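Local coordinates for putative glycosyltransferase (GalT1) (Streptococcus parasanguinis FW213, PDB 5HEA), which probably transfers a sugar from a nucleotide-activated donor to an acceptor through its GT-A type, family 2 glycosyltransferase domain, at residues A[38-43]-A[65-70]. Sequence-based numbering, arbitrary orientation.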
loop_
_atom_site.group_PDB
_atom_site.type_symbol
_atom_site.label_atom_id
_atom_site.label_comp_id
_atom_site.label_asym_id
_atom_site.label_seq_id
_atom_site.Cartn_x
_atom_site.Cartn_y
_atom_site.Cartn_z
ATOM N N ILE A 38 32.608 -11.366 -10.769
ATOM C CA ILE A 38 31.432 -10.552 -10.985
ATOM C C ILE A 38 30.878 -10.146 -9.636
ATOM O O ILE A 38 30.292 -10.954 -8.912
ATOM C CB ILE A 38 30.389 -11.296 -11.809
ATOM C CG1 ILE A 38 31.058 -11.848 -13.069
ATOM C CG2 ILE A 38 29.232 -10.366 -12.172
ATOM C CD1 ILE A 38 30.165 -12.720 -13.875
ATOM N N LEU A 39 31.139 -8.892 -9.281
ATOM C CA LEU A 39 30.672 -8.310 -8.040
ATOM C C LEU A 39 29.305 -7.700 -8.278
ATOM O O LEU A 39 29.192 -6.726 -9.009
ATOM C CB LEU A 39 31.640 -7.206 -7.586
ATOM C CG LEU A 39 32.951 -7.624 -6.929
ATOM C CD1 LEU A 39 33.802 -6.394 -6.559
ATOM C CD2 LEU A 39 32.646 -8.466 -5.704
ATOM N N ILE A 40 28.260 -8.262 -7.679
ATOM C CA ILE A 40 26.944 -7.652 -7.823
ATOM C C ILE A 40 26.587 -6.867 -6.570
ATOM O O ILE A 40 26.135 -7.436 -5.569
ATOM C CB ILE A 40 25.825 -8.671 -8.162
ATOM C CG1 ILE A 40 26.210 -9.521 -9.379
ATOM C CG2 ILE A 40 24.511 -7.946 -8.424
ATOM C CD1 ILE A 40 26.945 -10.798 -9.019
ATOM N N ASN A 41 26.811 -5.555 -6.619
ATOM C CA ASN A 41 26.405 -4.700 -5.517
ATOM C C ASN A 41 24.894 -4.508 -5.570
ATOM O O ASN A 41 24.369 -3.840 -6.466
ATOM C CB ASN A 41 27.114 -3.341 -5.563
ATOM C CG ASN A 41 26.485 -2.351 -4.632
ATOM O OD1 ASN A 41 26.090 -2.705 -3.532
ATOM N ND2 ASN A 41 26.352 -1.106 -5.077
ATOM N N ASP A 42 24.206 -5.088 -4.592
ATOM C CA ASP A 42 22.744 -5.123 -4.545
ATOM C C ASP A 42 22.210 -3.908 -3.779
ATOM O O ASP A 42 21.453 -4.045 -2.812
ATOM C CB ASP A 42 22.318 -6.455 -3.883
ATOM C CG ASP A 42 20.815 -6.696 -3.905
ATOM O OD1 ASP A 42 20.139 -6.349 -4.902
ATOM O OD2 ASP A 42 20.312 -7.247 -2.905
ATOM N N GLY A 43 22.630 -2.711 -4.194
ATOM C CA GLY A 43 22.151 -1.492 -3.566
ATOM C C GLY A 43 22.647 -1.296 -2.137
ATOM O O GLY A 43 21.913 -0.780 -1.301
ATOM N N LEU A 65 28.655 -4.948 -11.170
ATOM C CA LEU A 65 27.285 -4.614 -11.526
ATOM C C LEU A 65 26.643 -3.990 -10.297
ATOM O O LEU A 65 26.507 -4.641 -9.262
ATOM C CB LEU A 65 26.482 -5.867 -11.909
ATOM C CG LEU A 65 26.797 -6.698 -13.156
ATOM C CD1 LEU A 65 25.774 -7.834 -13.292
ATOM C CD2 LEU A 65 26.812 -5.839 -14.417
ATOM N N HIS A 66 26.264 -2.729 -10.403
ATOM C CA HIS A 66 25.459 -2.090 -9.380
ATOM C C HIS A 66 23.995 -2.269 -9.759
ATOM O O HIS A 66 23.621 -2.039 -10.897
ATOM C CB HIS A 66 25.779 -0.599 -9.324
ATOM C CG HIS A 66 27.197 -0.294 -8.956
ATOM N ND1 HIS A 66 27.742 -0.648 -7.741
ATOM C CD2 HIS A 66 28.171 0.365 -9.627
ATOM C CE1 HIS A 66 28.995 -0.237 -7.684
ATOM N NE2 HIS A 66 29.280 0.386 -8.815
ATOM N N GLN A 67 23.158 -2.685 -8.821
ATOM C CA GLN A 67 21.737 -2.760 -9.123
ATOM C C GLN A 67 20.933 -2.290 -7.939
ATOM O O GLN A 67 21.403 -2.363 -6.801
ATOM C CB GLN A 67 21.325 -4.185 -9.479
ATOM C CG GLN A 67 21.383 -5.150 -8.305
ATOM C CD GLN A 67 20.974 -6.556 -8.705
ATOM O OE1 GLN A 67 21.118 -6.945 -9.859
ATOM N NE2 GLN A 67 20.455 -7.321 -7.750
ATOM N N THR A 68 19.717 -1.818 -8.207
ATOM C CA THR A 68 18.769 -1.489 -7.147
ATOM C C THR A 68 18.540 -2.737 -6.309
ATOM O O THR A 68 18.467 -3.840 -6.852
ATOM C CB THR A 68 17.415 -1.008 -7.733
ATOM O OG1 THR A 68 17.629 0.154 -8.545
ATOM C CG2 THR A 68 16.425 -0.679 -6.623
ATOM N N ASN A 69 18.449 -2.570 -4.992
ATOM C CA ASN A 69 18.315 -3.712 -4.081
ATOM C C ASN A 69 17.134 -4.622 -4.435
ATOM O O ASN A 69 15.992 -4.164 -4.513
ATOM C CB ASN A 69 18.189 -3.239 -2.630
ATOM C CG ASN A 69 17.992 -4.389 -1.662
ATOM O OD1 ASN A 69 16.896 -4.595 -1.140
ATOM N ND2 ASN A 69 19.055 -5.154 -1.427
ATOM N N ALA A 70 17.418 -5.905 -4.650
ATOM C CA ALA A 70 16.386 -6.857 -5.049
ATOM C C ALA A 70 16.560 -8.235 -4.382
ATOM O O ALA A 70 15.775 -9.153 -4.618
ATOM C CB ALA A 70 16.346 -6.982 -6.571
#
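Ile-38 starts the contact with its CG2 methyl against CD1 of Leu-65. Leu-39 O then accepts a nearly straight bond from Leu-65 N (2.8 Å), the first of three backbone bonds pairing parallel strands 35-41 and 62-66, the two strands of a beta-alpha-beta unit whose helix is 48-58. Ile-40, two residues on from Ile-38 and on the same face of the sheet, brings CG1 to the same Leu-65 methyl, an apolar patch under helix 72-82. CG2 of Ile-40 also touches CD of the Gln-67 side-chain amide (3.8 Å). On the other face Asn-41, its CG anti to the backbone N (chi1 167°), gives ND2 to ND1 of His-66 at 3.0 Å, amide and imidazole planes almost perpendicular; Ser-44 OG meets Asn-41 OD1, and Glu-53 takes NE2 of the same ring. Next comes Asp-42, whose OD1 grips two donors: Ala-70 N on the syn side at 2.8 Å, and Gln-67 NE2 from above the carboxylate plane at 3.0 Å. Its backbone O accepts ND2 of Asn-69 (3.0 Å), while OD2 accepts Gly-71 N. At Gly-43 positive phi (69°) turns the chain, and CA passes Asn-69 N at 4.1 Å. With ND1 accepting from Asn-41, the His-66 ring proton probably sits on NE2, toward Glu-53; the N-H donors around Asp-42 fix its carboxylate's place and rotation at the C-terminal end of the parallel strands, where GT-A folds commonly bind the sugar nucleotide.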